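Side-chain contact in glutamine amidotransferase domain-containing protein (Thermotoga maritima, PDB 1O1Y), which probably transfers the amide nitrogen of glutamine to an acceptor, as expected of a putative glutamine amidotransferase with a flavodoxin-like fold: residues 33-38 with 224-229. Residues are numbered along the deposited sequence; the frame is centred on the assembly and turned at random.
With SO4 (sulfate ion), chain G.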
ATOM      1  N   PHE A  33      -3.603 -12.110   8.232  1.00  9.66           N
ATOM      2  CA  PHE A  33      -5.049 -12.348   8.175  1.00  7.97           C
ATOM      3  C   PHE A  33      -5.311 -13.773   8.530  1.00  9.31           C
ATOM      4  O   PHE A  33      -6.246 -14.089   9.273  1.00  6.93           O
ATOM      5  CB  PHE A  33      -5.599 -12.047   6.771  1.00  7.99           C
ATOM      6  CG  PHE A  33      -5.505 -10.621   6.332  1.00  9.35           C
ATOM      7  CD1 PHE A  33      -5.107  -9.573   7.174  1.00  9.48           C
ATOM      8  CD2 PHE A  33      -5.840 -10.316   5.008  1.00 11.59           C
ATOM      9  CE1 PHE A  33      -4.999  -8.262   6.697  1.00 11.45           C
ATOM     10  CE2 PHE A  33      -5.753  -9.000   4.542  1.00 12.64           C
ATOM     11  CZ  PHE A  33      -5.346  -7.971   5.374  1.00 11.42           C
ATOM     12  N   ARG A  34      -4.482 -14.685   8.013  1.00  8.04           N
ATOM     13  CA  ARG A  34      -4.669 -16.074   8.350  1.00  9.95           C
ATOM     14  C   ARG A  34      -4.462 -16.370   9.860  1.00  9.40           C
ATOM     15  O   ARG A  34      -5.215 -17.144  10.443  1.00  7.36           O
ATOM     16  CB  ARG A  34      -3.767 -16.991   7.488  1.00 10.50           C
ATOM     17  CG  ARG A  34      -4.319 -17.144   6.073  1.00 18.07           C
ATOM     18  CD  ARG A  34      -3.471 -18.053   5.152  1.00 27.72           C
ATOM     19  NE  ARG A  34      -3.812 -17.876   3.718  1.00 33.30           N
ATOM     20  CZ  ARG A  34      -4.908 -18.380   3.125  1.00 37.10           C
ATOM     21  NH1 ARG A  34      -5.800 -19.090   3.816  1.00 34.69           N
ATOM     22  NH2 ARG A  34      -5.116 -18.183   1.828  1.00 32.28           N
ATOM     23  N   GLU A  35      -3.429 -15.778  10.430  1.00  8.91           N
ATOM     24  CA  GLU A  35      -3.096 -15.909  11.861  1.00  9.65           C
ATOM     25  C   GLU A  35      -4.285 -15.496  12.715  1.00  9.48           C
ATOM     26  O   GLU A  35      -4.565 -16.132  13.715  1.00  8.87           O
ATOM     27  CB  GLU A  35      -1.878 -15.047  12.170  1.00 11.90           C
ATOM     28  CG  GLU A  35      -0.608 -15.756  11.697  1.00 21.67           C
ATOM     29  CD  GLU A  35       0.621 -14.869  11.523  1.00 30.45           C
ATOM     30  OE1 GLU A  35       0.677 -13.800  12.165  1.00 19.23           O
ATOM     31  OE2 GLU A  35       1.554 -15.284  10.749  1.00 36.43           O
ATOM     32  N   LYS A  36      -5.002 -14.468  12.271  1.00  8.45           N
ATOM     33  CA  LYS A  36      -6.139 -13.916  13.030  1.00  8.70           C
ATOM     34  C   LYS A  36      -7.484 -14.434  12.572  1.00  8.33           C
ATOM     35  O   LYS A  36      -8.527 -14.000  13.087  1.00  8.47           O
ATOM     36  CB  LYS A  36      -6.133 -12.430  12.909  1.00  8.13           C
ATOM     37  CG  LYS A  36      -4.918 -11.756  13.498  1.00 11.09           C
ATOM     38  CD  LYS A  36      -5.116 -10.254  13.400  1.00 12.34           C
ATOM     39  CE  LYS A  36      -3.896  -9.426  13.769  1.00 14.48           C
ATOM     40  NZ  LYS A  36      -3.362  -9.684  15.146  1.00 11.15           N
ATOM     41  N   ASN A  37      -7.488 -15.425  11.672  1.00  7.51           N
ATOM     42  CA  ASN A  37      -8.738 -15.924  11.045  1.00  7.06           C
ATOM     43  C   ASN A  37      -9.602 -14.759  10.505  1.00  6.63           C
ATOM     44  O   ASN A  37     -10.827 -14.825  10.540  1.00  9.33           O
ATOM     45  CB  ASN A  37      -9.575 -16.765  11.975  1.00  8.41           C
ATOM     46  CG  ASN A  37      -8.990 -18.152  12.188  1.00 15.75           C
ATOM     47  OD1 ASN A  37      -8.171 -18.369  13.093  1.00 20.57           O
ATOM     48  ND2 ASN A  37      -9.408 -19.098  11.365  1.00 29.65           N
ATOM     49  N   TRP A  38      -8.962 -13.724  10.010  1.00  7.22           N
ATOM     50  CA  TRP A  38      -9.690 -12.733   9.230  1.00  7.82           C
ATOM     51  C   TRP A  38     -10.017 -13.285   7.825  1.00 10.71           C
ATOM     52  O   TRP A  38      -9.147 -13.798   7.148  1.00 12.34           O
ATOM     53  CB  TRP A  38      -8.899 -11.468   9.090  1.00  7.58           C
ATOM     54  CG  TRP A  38      -8.716 -10.715  10.341  1.00  6.37           C
ATOM     55  CD1 TRP A  38      -9.243 -11.003  11.560  1.00  7.98           C
ATOM     56  CD2 TRP A  38      -8.049  -9.456  10.481  1.00  7.66           C
ATOM     57  NE1 TRP A  38      -8.890 -10.038  12.469  1.00  8.01           N
ATOM     58  CE2 TRP A  38      -8.169  -9.070  11.843  1.00  7.59           C
ATOM     59  CE3 TRP A  38      -7.333  -8.622   9.611  1.00 10.08           C
ATOM     60  CZ2 TRP A  38      -7.609  -7.897  12.352  1.00 11.92           C
ATOM     61  CZ3 TRP A  38      -6.781  -7.447  10.116  1.00 12.54           C
ATOM     62  CH2 TRP A  38      -6.925  -7.100  11.487  1.00 13.68           C
ATOM     63  N   VAL A 224      10.578  -7.251  12.184  1.00 10.15           N
ATOM     64  CA  VAL A 224      10.218  -5.928  12.667  1.00 10.74           C
ATOM     65  C   VAL A 224       9.059  -5.376  11.843  1.00 10.54           C
ATOM     66  O   VAL A 224       8.093  -4.883  12.417  1.00  9.24           O
ATOM     67  CB  VAL A 224      11.390  -4.943  12.632  1.00 10.39           C
ATOM     68  CG1 VAL A 224      10.956  -3.514  12.863  1.00 21.10           C
ATOM     69  CG2 VAL A 224      12.400  -5.308  13.674  1.00 16.93           C
ATOM     70  N   LEU A 225       9.143  -5.515  10.520  1.00  8.69           N
ATOM     71  CA  LEU A 225       8.110  -4.970   9.660  1.00  8.79           C
ATOM     72  C   LEU A 225       6.779  -5.704   9.892  1.00 10.79           C
ATOM     73  O   LEU A 225       5.741  -5.059   9.949  1.00 10.35           O
ATOM     74  CB  LEU A 225       8.531  -5.010   8.224  1.00 11.59           C
ATOM     75  CG  LEU A 225       9.590  -3.963   7.840  1.00 10.66           C
ATOM     76  CD1 LEU A 225       9.947  -4.137   6.396  1.00 15.25           C
ATOM     77  CD2 LEU A 225       9.133  -2.571   8.139  1.00 16.52           C
ATOM     78  N   LYS A 226       6.810  -7.021  10.039  1.00 10.88           N
ATOM     79  CA  LYS A 226       5.582  -7.763  10.279  1.00 10.54           C
ATOM     80  C   LYS A 226       4.909  -7.327  11.575  1.00 11.87           C
ATOM     81  O   LYS A 226       3.677  -7.231  11.637  1.00 12.00           O
ATOM     82  CB  LYS A 226       5.819  -9.262  10.311  1.00  9.98           C
ATOM     83  CG  LYS A 226       4.541 -10.056  10.264  1.00 13.70           C
ATOM     84  CD  LYS A 226       4.844 -11.527  10.237  1.00 14.03           C
ATOM     85  CE  LYS A 226       3.613 -12.356  10.055  1.00 23.20           C
ATOM     86  NZ  LYS A 226       3.953 -13.812  10.053  1.00 21.17           N
ATOM     87  N   GLY A 227       5.696  -7.098  12.613  1.00 10.57           N
ATOM     88  CA  GLY A 227       5.165  -6.651  13.876  1.00 10.75           C
ATOM     89  C   GLY A 227       4.480  -5.285  13.766  1.00  9.88           C
ATOM     90  O   GLY A 227       3.391  -5.075  14.339  1.00  9.37           O
ATOM     91  N   LEU A 228       5.098  -4.357  13.048  1.00 10.11           N
ATOM     92  CA  LEU A 228       4.506  -3.031  12.828  1.00 10.23           C
ATOM     93  C   LEU A 228       3.213  -3.096  11.985  1.00 10.26           C
ATOM     94  O   LEU A 228       2.223  -2.435  12.281  1.00 11.33           O
ATOM     95  CB  LEU A 228       5.513  -2.119  12.173  1.00  9.53           C
ATOM     96  CG  LEU A 228       6.749  -1.766  13.021  1.00  8.85           C
ATOM     97  CD1 LEU A 228       7.750  -0.980  12.190  1.00 13.30           C
ATOM     98  CD2 LEU A 228       6.362  -1.010  14.220  1.00 13.75           C
ATOM     99  N   LEU A 229       3.243  -3.936  10.980  1.00  9.20           N
ATOM    100  CA  LEU A 229       2.116  -4.154  10.089  1.00 10.25           C
ATOM    101  C   LEU A 229       0.922  -4.727  10.903  1.00  8.79           C
ATOM    102  O   LEU A 229      -0.225  -4.281  10.735  1.00 10.77           O
ATOM    103  CB  LEU A 229       2.557  -5.079   8.969  1.00 11.99           C
ATOM    104  CG  LEU A 229       1.531  -5.446   7.887  1.00 13.34           C
ATOM    105  CD1 LEU A 229       0.818  -4.233   7.284  1.00 12.84           C
ATOM    106  CD2 LEU A 229       2.208  -6.306   6.784  1.00 15.51           C
TER
HETATM  107  S   SO4 G 406      -7.718 -22.146  10.266  0.50 26.84           S
HETATM  108  O1  SO4 G 406      -6.283 -21.963  10.448  0.50 28.39           O
HETATM  109  O2  SO4 G 406      -8.443 -21.913  11.519  0.50 22.68           O
HETATM  110  O3  SO4 G 406      -7.984 -23.509   9.830  0.50 25.81           O
HETATM  111  O4  SO4 G 406      -8.159 -21.180   9.274  0.50 21.14           O
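Lys226 reaches across from helix 211-237 to meet Glu35, in the last turn of helix 28-35, and this one salt bridge carries the whole contact between 33-38 and 224-229. From CB of Lys226, CG leaves anti to the backbone N (chi1 -168°), and every later torsion is also extended, which stretches the chain toward the neighbouring helix. On the way the side chain lies against Met28 and Ile32 of helix 28-35. Lys226 CE is the first atom to feel the carboxylate, 3.6 Å from Glu35 OE2 and 3.9 Å from Glu35 OE1. At the tip, Lys226 NZ donates a hydrogen bond of 2.9 Å to Glu35 OE2, arriving at the syn lone pair, on the side of the other oxygen. That other oxygen, Glu35 OE1, is 3.9 Å from Lys226 NZ and pairs instead with Arg230, one turn further along helix 211-237. Each carboxylate oxygen therefore has its own cation, an arrangement that would favour the ionised acid and limit its rotation. Glu35 comes from the opposite direction, its chain extended beyond CG. Just past it, Lys36 continues the link between the helices with a salt bridge to Glu234. Asn37, at positive phi, closes the helix as C' of a Schellman motif: Trp38 N bonds to Phe33 O at 2.8 Å and Asn37 N to Arg34 O at 3.1 Å. Asn37 ND2 also donates a nearly straight bond (176°) to O2 of a sulfate, probably from the crystallisation liquor. Helix 28-35 is the crossover helix of a beta-alpha-beta unit between parallel strands 14-18 and 39-43 of the flavodoxin-like fold, and the bridge ties helix 211-237 to it at the surface.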